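Local coordinates for protein VP2 (PDB 7L0Y) that assembles in 60 copies into the T=1 icosahedral capsid of human bocavirus 1, forming the protein shell of this parvovirus, at residues 29-34 with 458-463; 78-83 with 391-396; 98-103 with 222-227. All blocks are in the same frame, centred on the assembly; numbering follows the deposited sequence.

Contact 1. Residues 29-34 with 458-463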
loop_
_atom_site.group_PDB
_atom_site.type_symbol
_atom_site.label_atom_id
_atom_site.label_comp_id
_atom_site.label_asym_id
_atom_site.label_seq_id
_atom_site.Cartn_x
_atom_site.Cartn_y
_atom_site.Cartn_z
ATOM N N LYS A 29 38.056 72.043 -27.303
ATOM C CA LYS A 29 39.130 71.553 -26.456
ATOM C C LYS A 29 40.376 71.133 -27.214
ATOM O O LYS A 29 41.426 70.969 -26.588
ATOM C CB LYS A 29 38.641 70.371 -25.614
ATOM C CG LYS A 29 38.024 70.770 -24.291
ATOM C CD LYS A 29 36.734 71.532 -24.492
ATOM C CE LYS A 29 36.134 71.960 -23.168
ATOM N NZ LYS A 29 34.875 72.736 -23.350
ATOM N N TYR A 30 40.311 70.984 -28.530
ATOM C CA TYR A 30 41.424 70.411 -29.266
ATOM C C TYR A 30 41.587 71.068 -30.620
ATOM O O TYR A 30 40.620 71.490 -31.253
ATOM C CB TYR A 30 41.268 68.910 -29.478
ATOM C CG TYR A 30 41.246 68.135 -28.197
ATOM C CD1 TYR A 30 42.419 67.864 -27.517
ATOM C CD2 TYR A 30 40.059 67.655 -27.679
ATOM C CE1 TYR A 30 42.409 67.158 -26.345
ATOM C CE2 TYR A 30 40.039 66.946 -26.510
ATOM C CZ TYR A 30 41.216 66.697 -25.846
ATOM O OH TYR A 30 41.197 65.983 -24.674
ATOM N N VAL A 31 42.836 71.147 -31.046
ATOM C CA VAL A 31 43.195 71.476 -32.413
ATOM C C VAL A 31 44.143 70.395 -32.891
ATOM O O VAL A 31 45.111 70.065 -32.202
ATOM C CB VAL A 31 43.839 72.869 -32.526
ATOM C CG1 VAL A 31 44.330 73.112 -33.929
ATOM C CG2 VAL A 31 42.842 73.930 -32.141
ATOM N N VAL A 32 43.846 69.815 -34.042
ATOM C CA VAL A 32 44.702 68.811 -34.649
ATOM C C VAL A 32 45.332 69.425 -35.883
ATOM O O VAL A 32 44.624 69.932 -36.752
ATOM C CB VAL A 32 43.924 67.537 -35.007
ATOM C CG1 VAL A 32 44.828 66.573 -35.721
ATOM C CG2 VAL A 32 43.368 66.910 -33.764
ATOM N N THR A 33 46.653 69.399 -35.948
ATOM C CA THR A 33 47.379 69.838 -37.126
ATOM C C THR A 33 47.997 68.626 -37.798
ATOM O O THR A 33 48.524 67.740 -37.126
ATOM C CB THR A 33 48.454 70.872 -36.775
ATOM O OG1 THR A 33 49.345 70.341 -35.791
ATOM C CG2 THR A 33 47.827 72.152 -36.258
ATOM N N LYS A 34 47.906 68.581 -39.120
ATOM C CA LYS A 34 48.484 67.520 -39.925
ATOM C C LYS A 34 49.363 68.155 -40.983
ATOM O O LYS A 34 48.938 69.087 -41.663
ATOM C CB LYS A 34 47.405 66.675 -40.588
ATOM C CG LYS A 34 46.544 65.918 -39.631
ATOM C CD LYS A 34 45.532 65.086 -40.371
ATOM C CE LYS A 34 44.587 65.941 -41.188
ATOM N NZ LYS A 34 43.748 66.844 -40.351
ATOM N N TRP A 458 46.644 69.360 -30.229
ATOM C CA TRP A 458 46.881 70.510 -29.376
ATOM C C TRP A 458 45.731 70.618 -28.393
ATOM O O TRP A 458 44.575 70.729 -28.803
ATOM C CB TRP A 458 46.991 71.779 -30.211
ATOM C CG TRP A 458 48.147 71.784 -31.130
ATOM C CD1 TRP A 458 48.182 71.291 -32.390
ATOM C CD2 TRP A 458 49.429 72.354 -30.887
ATOM N NE1 TRP A 458 49.414 71.488 -32.938
ATOM C CE2 TRP A 458 50.199 72.147 -32.034
ATOM C CE3 TRP A 458 49.998 73.020 -29.807
ATOM C CZ2 TRP A 458 51.509 72.572 -32.132
ATOM C CZ3 TRP A 458 51.288 73.440 -29.907
ATOM C CH2 TRP A 458 52.035 73.215 -31.056
ATOM N N GLU A 459 46.038 70.574 -27.107
ATOM C CA GLU A 459 45.032 70.879 -26.104
ATOM C C GLU A 459 44.866 72.387 -26.031
ATOM O O GLU A 459 45.836 73.117 -25.836
ATOM C CB GLU A 459 45.426 70.309 -24.748
ATOM C CG GLU A 459 44.365 70.480 -23.698
ATOM C CD GLU A 459 44.767 69.890 -22.368
ATOM O OE1 GLU A 459 45.883 69.340 -22.277
ATOM O OE2 GLU A 459 43.979 69.989 -21.405
ATOM N N VAL A 460 43.643 72.856 -26.204
ATOM C CA VAL A 460 43.412 74.276 -26.398
ATOM C C VAL A 460 42.226 74.679 -25.539
ATOM O O VAL A 460 41.406 73.845 -25.153
ATOM C CB VAL A 460 43.179 74.584 -27.896
ATOM C CG1 VAL A 460 41.760 74.259 -28.318
ATOM C CG2 VAL A 460 43.622 75.969 -28.250
ATOM N N GLU A 461 42.152 75.954 -25.194
ATOM C CA GLU A 461 41.068 76.357 -24.315
ATOM C C GLU A 461 40.639 77.766 -24.682
ATOM O O GLU A 461 41.488 78.635 -24.884
ATOM C CB GLU A 461 41.523 76.226 -22.858
ATOM C CG GLU A 461 40.431 76.247 -21.838
ATOM C CD GLU A 461 40.225 77.589 -21.232
ATOM O OE1 GLU A 461 41.212 78.331 -21.126
ATOM O OE2 GLU A 461 39.081 77.900 -20.856
ATOM N N ARG A 462 39.332 77.983 -24.787
ATOM C CA ARG A 462 38.834 79.263 -25.262
ATOM C C ARG A 462 38.742 80.263 -24.119
ATOM O O ARG A 462 38.911 79.933 -22.945
ATOM C CB ARG A 462 37.463 79.105 -25.906
ATOM C CG ARG A 462 37.459 78.253 -27.129
ATOM C CD ARG A 462 36.119 78.253 -27.782
ATOM N NE ARG A 462 36.090 77.381 -28.946
ATOM C CZ ARG A 462 36.515 77.727 -30.151
ATOM N NH1 ARG A 462 37.016 78.934 -30.360
ATOM N NH2 ARG A 462 36.442 76.863 -31.147
ATOM N N TYR A 463 38.406 81.494 -24.471
ATOM C CA TYR A 463 38.365 82.582 -23.512
ATOM C C TYR A 463 36.925 83.000 -23.275
ATOM O O TYR A 463 36.068 82.834 -24.142
ATOM C CB TYR A 463 39.180 83.781 -23.999
ATOM C CG TYR A 463 38.608 84.438 -25.225
ATOM C CD1 TYR A 463 37.698 85.475 -25.118
ATOM C CD2 TYR A 463 38.963 84.011 -26.487
ATOM C CE1 TYR A 463 37.168 86.062 -26.227
ATOM C CE2 TYR A 463 38.440 84.599 -27.601
ATOM C CZ TYR A 463 37.543 85.622 -27.466
ATOM O OH TYR A 463 37.015 86.208 -28.582
#
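Trp458 and Thr33 meet through complementary first torsions. CG of Trp458 lies anti to its own carbonyl carbon (chi1 -64°), which carries the indole along the barrel-side face toward Thr33, while OG1 of Thr33 stands between its backbone N and carbonyl carbon (chi1 56°) and is turned to the pyrrole edge. Trp458 NE1 donates to Thr33 OG1 at 3.1 Å, with an N-H...O angle of 153°. The hydroxyl sits almost exactly in the indole plane, and CG2 of the same threonine lies 3.7 Å from NE1, so the polar edge of a largely apolar ring is met by both branches. The backbones run antiparallel alongside this bond. Val31 and Trp458 form a hydrogen-bonded pair, Val31 N reaching Trp458 O at 2.9 Å and Trp458 N returning a bond to Val31 O. One step on, Tyr30 and Glu459 make a non-hydrogen-bonded pair, and Val460 N closes the ladder on Lys29 O at 2.9 Å.

In the viral jelly roll this is strand βB (30-42) lying beside strand βI (446-462), in the BIDG sheet that lines the inside of parvovirus capsids. Tyr30 and Glu459 point to the face turned toward the capsid interior; the Glu459 carboxylate is paired there with Arg99 of the adjacent strand. Val31 and Trp458 occupy the barrel side, their CB atoms 4.1 Å apart, and the indole meets the ring of Phe83 obliquely. CG2 of Val31 touches CG1 of Val460 at 4.0 Å, extending the apolar patch along βI. Beyond the paired residues, Arg462 and Tyr463 begin a probable nuclear localization signal. The guanidinium of Arg462 is held by Asp28 and Glu94, and Tyr463 O accepts a hydrogen bond from Arg90 of a neighbouring subunit.

Contact 2. Residues 78-83 with 391-396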
loop_
_atom_site.group_PDB
_atom_site.type_symbol
_atom_site.label_atom_id
_atom_site.label_comp_id
_atom_site.label_asym_id
_atom_site.label_seq_id
_atom_site.Cartn_x
_atom_site.Cartn_y
_atom_site.Cartn_z
ATOM N N GLN A 78 59.328 74.547 -34.312
ATOM C CA GLN A 78 58.888 75.874 -34.706
ATOM C C GLN A 78 57.384 75.802 -34.911
ATOM O O GLN A 78 56.858 74.738 -35.221
ATOM C CB GLN A 78 59.594 76.350 -35.981
ATOM C CG GLN A 78 59.283 77.761 -36.376
ATOM C CD GLN A 78 60.180 78.268 -37.460
ATOM O OE1 GLN A 78 61.191 77.657 -37.772
ATOM N NE2 GLN A 78 59.798 79.377 -38.075
ATOM N N TYR A 79 56.702 76.939 -34.785
ATOM C CA TYR A 79 55.252 76.925 -34.937
ATOM C C TYR A 79 54.838 76.992 -36.399
ATOM O O TYR A 79 53.841 76.382 -36.791
ATOM C CB TYR A 79 54.611 78.053 -34.130
ATOM C CG TYR A 79 54.658 77.833 -32.642
ATOM C CD1 TYR A 79 53.729 77.024 -32.016
ATOM C CD2 TYR A 79 55.610 78.450 -31.859
ATOM C CE1 TYR A 79 53.760 76.826 -30.667
ATOM C CE2 TYR A 79 55.647 78.256 -30.511
ATOM C CZ TYR A 79 54.720 77.444 -29.920
ATOM O OH TYR A 79 54.758 77.252 -28.568
ATOM N N SER A 80 55.576 77.747 -37.215
ATOM C CA SER A 80 55.272 77.811 -38.640
ATOM C C SER A 80 55.282 76.433 -39.270
ATOM O O SER A 80 54.607 76.202 -40.277
ATOM C CB SER A 80 56.270 78.713 -39.348
ATOM O OG SER A 80 56.119 80.049 -38.931
ATOM N N CYS A 81 56.060 75.521 -38.701
ATOM C CA CYS A 81 55.998 74.121 -39.079
ATOM C C CYS A 81 54.569 73.596 -39.038
ATOM O O CYS A 81 54.095 72.987 -40.000
ATOM C CB CYS A 81 56.903 73.327 -38.137
ATOM S SG CYS A 81 56.930 71.554 -38.333
ATOM N N HIS A 82 53.880 73.804 -37.924
ATOM C CA HIS A 82 52.633 73.118 -37.643
ATOM C C HIS A 82 51.373 73.904 -37.968
ATOM O O HIS A 82 50.292 73.319 -37.967
ATOM C CB HIS A 82 52.624 72.727 -36.172
ATOM C CG HIS A 82 53.846 71.973 -35.769
ATOM N ND1 HIS A 82 54.090 70.684 -36.178
ATOM C CD2 HIS A 82 54.925 72.351 -35.050
ATOM C CE1 HIS A 82 55.252 70.286 -35.698
ATOM N NE2 HIS A 82 55.778 71.279 -35.007
ATOM N N PHE A 83 51.465 75.192 -38.247
ATOM C CA PHE A 83 50.285 76.021 -38.429
ATOM C C PHE A 83 50.431 76.855 -39.684
ATOM O O PHE A 83 51.458 77.500 -39.892
ATOM C CB PHE A 83 50.048 76.957 -37.238
ATOM C CG PHE A 83 49.681 76.259 -35.971
ATOM C CD1 PHE A 83 48.380 75.898 -35.720
ATOM C CD2 PHE A 83 50.636 75.978 -35.020
ATOM C CE1 PHE A 83 48.050 75.255 -34.553
ATOM C CE2 PHE A 83 50.304 75.341 -33.858
ATOM C CZ PHE A 83 49.014 74.979 -33.624
ATOM N N THR A 391 55.566 84.335 -31.717
ATOM C CA THR A 391 54.941 84.379 -33.020
ATOM C C THR A 391 54.934 82.986 -33.626
ATOM O O THR A 391 55.410 82.014 -33.044
ATOM C CB THR A 391 55.664 85.357 -33.943
ATOM O OG1 THR A 391 57.023 84.945 -34.107
ATOM C CG2 THR A 391 55.637 86.746 -33.369
ATOM N N ARG A 392 54.386 82.906 -34.830
ATOM C CA ARG A 392 54.365 81.654 -35.565
ATOM C C ARG A 392 55.773 81.247 -35.994
ATOM O O ARG A 392 56.029 80.080 -36.303
ATOM C CB ARG A 392 53.423 81.823 -36.748
ATOM C CG ARG A 392 53.269 80.660 -37.641
ATOM C CD ARG A 392 52.275 80.978 -38.722
ATOM N NE ARG A 392 52.301 79.963 -39.754
ATOM C CZ ARG A 392 53.071 80.037 -40.828
ATOM N NH1 ARG A 392 53.847 81.088 -41.012
ATOM N NH2 ARG A 392 53.051 79.072 -41.723
ATOM N N GLU A 393 56.707 82.193 -35.989
ATOM C CA GLU A 393 58.070 81.912 -36.412
ATOM C C GLU A 393 59.004 81.604 -35.253
ATOM O O GLU A 393 60.210 81.475 -35.468
ATOM C CB GLU A 393 58.596 83.084 -37.237
ATOM C CG GLU A 393 57.920 83.182 -38.584
ATOM C CD GLU A 393 56.549 83.815 -38.499
ATOM O OE1 GLU A 393 56.152 84.198 -37.379
ATOM O OE2 GLU A 393 55.855 83.897 -39.536
ATOM N N ASN A 394 58.486 81.504 -34.038
ATOM C CA ASN A 394 59.324 81.189 -32.897
ATOM C C ASN A 394 59.520 79.681 -32.764
ATOM O O ASN A 394 58.685 78.890 -33.209
ATOM C CB ASN A 394 58.701 81.744 -31.623
ATOM C CG ASN A 394 58.738 83.242 -31.574
ATOM O OD1 ASN A 394 57.714 83.890 -31.519
ATOM N ND2 ASN A 394 59.921 83.798 -31.541
ATOM N N PRO A 395 60.633 79.262 -32.178
ATOM C CA PRO A 395 60.768 77.868 -31.750
ATOM C C PRO A 395 59.774 77.532 -30.658
ATOM O O PRO A 395 59.401 78.376 -29.844
ATOM C CB PRO A 395 62.200 77.807 -31.216
ATOM C CG PRO A 395 62.891 78.906 -31.908
ATOM C CD PRO A 395 61.903 79.992 -32.080
ATOM N N ILE A 396 59.351 76.275 -30.638
ATOM C CA ILE A 396 58.373 75.841 -29.651
ATOM C C ILE A 396 59.048 75.539 -28.321
ATOM O O ILE A 396 58.773 76.180 -27.302
ATOM C CB ILE A 396 57.581 74.632 -30.170
ATOM C CG1 ILE A 396 56.856 74.995 -31.456
ATOM C CG2 ILE A 396 56.582 74.184 -29.137
ATOM C CD1 ILE A 396 56.238 73.828 -32.140
#
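Arg392 and Phe83 make the polar grip of this contact: CG of Arg392 lies anti to the backbone N (chi1 179°), and the chain continues extended to NE, which carries the guanidinium side-on to the Phe83 carbonyl. NE donates to Phe83 O at 2.6 Å and NH2 reaches the same oxygen at 2.9 Å, the acceptor lying close to the guanidinium plane. Ser80 OG sits over one face of that group and donates to Arg392 O at 2.6 Å, approaching from above the carbonyl plane. Ser80 N adds a weak bond to the same oxygen. Tyr79 N bonds to Asn394 O at 3.2 Å, so the type I turn from Thr391 to Asn394 offers two carbonyls to the first N-H groups of the short helical turn 79-82.

The apolar part is carried by Ile396. Its CG1 stands over the middle of the Tyr79 ring, 3.4 Å from the centroid and only 5° off the normal, a CH-pi contact, while CG2, on the same side, comes near the hydroxyl end, close to OH and CZ. CD1 instead turns to the edge of His82, 3.5 Å from CD2. Trp88, on helix 85-94, also meets the Tyr79 ring.

The contact ties the connection between strands βC and βD of the jelly roll to the long insertion between βG and βH. At its outer end Glu393 O accepts a bond from Arg247 of a neighbouring subunit, bringing the turn to a subunit interface.

All the touching residues are buried, and the arginine charge is met by Asp156, which forms a salt bridge with NH2. The buried carbonyls of Phe83, Arg392 and Asn394 are thus each supplied with donors, and the cationic group would further polarise the Phe83 carbonyl that it clasps.

Contact 3. Residues 98-103 with 222-227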
loop_
_atom_site.group_PDB
_atom_site.type_symbol
_atom_site.label_atom_id
_atom_site.label_comp_id
_atom_site.label_asym_id
_atom_site.label_seq_id
_atom_site.Cartn_x
_atom_site.Cartn_y
_atom_site.Cartn_z
ATOM N N PHE A 98 47.044 77.330 -25.200
ATOM C CA PHE A 98 47.139 76.089 -25.945
ATOM C C PHE A 98 48.429 75.405 -25.544
ATOM O O PHE A 98 49.345 76.038 -25.027
ATOM C CB PHE A 98 47.089 76.336 -27.454
ATOM C CG PHE A 98 48.177 77.223 -27.960
ATOM C CD1 PHE A 98 49.347 76.693 -28.450
ATOM C CD2 PHE A 98 48.039 78.587 -27.928
ATOM C CE1 PHE A 98 50.337 77.505 -28.911
ATOM C CE2 PHE A 98 49.034 79.399 -28.382
ATOM C CZ PHE A 98 50.184 78.859 -28.874
ATOM N N ARG A 99 48.464 74.094 -25.718
ATOM C CA ARG A 99 49.699 73.346 -25.554
ATOM C C ARG A 99 49.641 72.123 -26.445
ATOM O O ARG A 99 48.555 71.619 -26.742
ATOM C CB ARG A 99 49.919 72.948 -24.094
ATOM C CG ARG A 99 48.801 72.163 -23.531
ATOM C CD ARG A 99 49.122 71.742 -22.153
ATOM N NE ARG A 99 48.020 70.993 -21.587
ATOM C CZ ARG A 99 48.012 70.516 -20.356
ATOM N NH1 ARG A 99 49.060 70.707 -19.573
ATOM N NH2 ARG A 99 46.962 69.847 -19.915
ATOM N N PRO A 100 50.791 71.610 -26.873
ATOM C CA PRO A 100 50.808 70.328 -27.578
ATOM C C PRO A 100 50.506 69.193 -26.612
ATOM O O PRO A 100 50.921 69.217 -25.455
ATOM C CB PRO A 100 52.233 70.248 -28.124
ATOM C CG PRO A 100 53.017 71.067 -27.200
ATOM C CD PRO A 100 52.140 72.180 -26.746
ATOM N N LYS A 101 49.760 68.206 -27.091
ATOM C CA LYS A 101 49.330 67.079 -26.278
ATOM C C LYS A 101 49.924 65.762 -26.754
ATOM O O LYS A 101 50.662 65.110 -26.015
ATOM C CB LYS A 101 47.804 66.993 -26.277
ATOM C CG LYS A 101 47.257 65.906 -25.391
ATOM C CD LYS A 101 45.754 65.837 -25.498
ATOM C CE LYS A 101 45.198 64.660 -24.728
ATOM N NZ LYS A 101 45.466 64.799 -23.273
ATOM N N ALA A 102 49.598 65.347 -27.971
ATOM C CA ALA A 102 50.134 64.131 -28.551
ATOM C C ALA A 102 50.784 64.467 -29.881
ATOM O O ALA A 102 50.371 65.399 -30.571
ATOM C CB ALA A 102 49.047 63.077 -28.745
ATOM N N MET A 103 51.815 63.711 -30.227
ATOM C CA MET A 103 52.533 63.910 -31.474
ATOM C C MET A 103 52.740 62.566 -32.147
ATOM O O MET A 103 52.990 61.560 -31.484
ATOM C CB MET A 103 53.868 64.594 -31.232
ATOM C CG MET A 103 54.629 64.946 -32.484
ATOM S SD MET A 103 56.081 65.929 -32.094
ATOM C CE MET A 103 56.826 66.116 -33.705
ATOM N N PHE A 222 53.200 64.684 -25.200
ATOM C CA PHE A 222 53.609 65.875 -24.474
ATOM C C PHE A 222 52.964 65.914 -23.100
ATOM O O PHE A 222 51.754 65.730 -22.957
ATOM C CB PHE A 222 53.203 67.129 -25.236
ATOM C CG PHE A 222 53.950 67.356 -26.499
ATOM C CD1 PHE A 222 55.118 68.093 -26.500
ATOM C CD2 PHE A 222 53.481 66.853 -27.692
ATOM C CE1 PHE A 222 55.800 68.322 -27.662
ATOM C CE2 PHE A 222 54.161 67.078 -28.857
ATOM C CZ PHE A 222 55.323 67.808 -28.845
ATOM N N ASP A 223 53.778 66.159 -22.085
ATOM C CA ASP A 223 53.292 66.680 -20.817
ATOM C C ASP A 223 53.893 68.078 -20.682
ATOM O O ASP A 223 55.081 68.237 -20.402
ATOM C CB ASP A 223 53.673 65.767 -19.656
ATOM C CG ASP A 223 53.097 66.235 -18.343
ATOM O OD1 ASP A 223 51.858 66.218 -18.207
ATOM O OD2 ASP A 223 53.881 66.618 -17.449
ATOM N N CYS A 224 53.060 69.096 -20.872
ATOM C CA CYS A 224 53.552 70.426 -21.183
ATOM C C CYS A 224 52.821 71.499 -20.400
ATOM O O CYS A 224 51.648 71.365 -20.048
ATOM C CB CYS A 224 53.432 70.740 -22.680
ATOM S SG CYS A 224 54.608 69.877 -23.714
ATOM N N GLU A 225 53.548 72.577 -20.140
ATOM C CA GLU A 225 52.928 73.777 -19.616
ATOM C C GLU A 225 52.264 74.541 -20.749
ATOM O O GLU A 225 52.686 74.466 -21.905
ATOM C CB GLU A 225 53.964 74.654 -18.916
ATOM C CG GLU A 225 55.041 75.185 -19.833
ATOM C CD GLU A 225 56.114 75.960 -19.090
ATOM O OE1 GLU A 225 55.877 76.357 -17.928
ATOM O OE2 GLU A 225 57.197 76.179 -19.669
ATOM N N TRP A 226 51.219 75.277 -20.410
ATOM C CA TRP A 226 50.486 76.034 -21.407
ATOM C C TRP A 226 51.281 77.248 -21.854
ATOM O O TRP A 226 51.936 77.913 -21.051
ATOM C CB TRP A 226 49.163 76.498 -20.830
ATOM C CG TRP A 226 48.255 75.415 -20.444
ATOM C CD1 TRP A 226 48.220 74.777 -19.252
ATOM C CD2 TRP A 226 47.186 74.881 -21.218
ATOM N NE1 TRP A 226 47.217 73.851 -19.240
ATOM C CE2 TRP A 226 46.559 73.901 -20.437
ATOM C CE3 TRP A 226 46.702 75.130 -22.499
ATOM C CZ2 TRP A 226 45.479 73.168 -20.894
ATOM C CZ3 TRP A 226 45.633 74.408 -22.948
ATOM C CH2 TRP A 226 45.031 73.440 -22.153
ATOM N N VAL A 227 51.221 77.534 -23.142
ATOM C CA VAL A 227 51.567 78.851 -23.652
ATOM C C VAL A 227 50.302 79.698 -23.676
ATOM O O VAL A 227 49.313 79.348 -24.325
ATOM C CB VAL A 227 52.244 78.768 -25.028
ATOM C CG1 VAL A 227 51.607 77.743 -25.861
ATOM C CG2 VAL A 227 52.121 80.098 -25.743
#
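Arg99 lays its guanidinium flat on the indole of Trp226, centres 4.1 Å apart and planes at 16°, a near-parallel guanidinium-indole stack that the aliphatic part prolongs: CG comes over the six-membered ring at 3.8 Å from its centroid. CG starts between the backbone N and the carbonyl carbon (chi1 57°), and the chain then runs fully extended across the indole. At the edge of the guanidinium, NH1 donates to Cys224 O at 2.7 Å, nearly in the guanidinium plane. Two further ring contacts lie on the barrel side of the strand. Val227 CG1 rests on one face of the Phe98 ring, 3.5 Å from its centroid, and Pro100 CB covers the centre of a face of the Phe222 ring at 3.6 Å. The thioether of Met103 meets that last ring obliquely, SD lying 3.8 Å from Phe222 CZ, in a Met-aromatic contact.

The backbones frame these side chains at both ends. Phe98 and Val227 form an antiparallel hydrogen-bonded pair with two bonds, the one from Phe98 N to Val227 O being 3.2 Å long. Phe222 N makes only a weak bond to Lys101 O. Between these ends regular pairing is interrupted, and the Arg99 side chain reaches across to Cys224 O.

In a second shell, Glu459 forms a salt bridge with NH2 of Arg99, Arg97 makes a cation-pi contact with the indole of Trp226, and Phe220 packs edge-to-face on Phe222.

This is strand βD (95-118) against an interrupted part of βG (215-232), the last pair of the jelly-roll BIDG sheet. On its other side βD is joined to βI (446-462), where Lys101 and Ala102 both face Val457 in a classic beta bulge, while Met418 of strand 416-418 packs on Phe222 and Cys224.

Contacts 1 and 3 are successive parts of the same BIDG sheet, with centres about 10 Å apart: strand βI of contact 1 runs beside βD of contact 3, and Glu459 OE1 joins Arg99 NH2 across them at 2.6 Å. Contact 2 lies deeper in the subunit, its centre about 15 Å from that of contact 1 and 14 Å from that of contact 3. It closes against the barrel side of the sheet: Phe83 CZ packs on Trp458 CE2 at 3.5 Å, and Tyr79 CE1 on Phe98 CE1 at 3.9 Å. Along the chain, contact 3 is nested within contact 2, and contact 2 within contact 1.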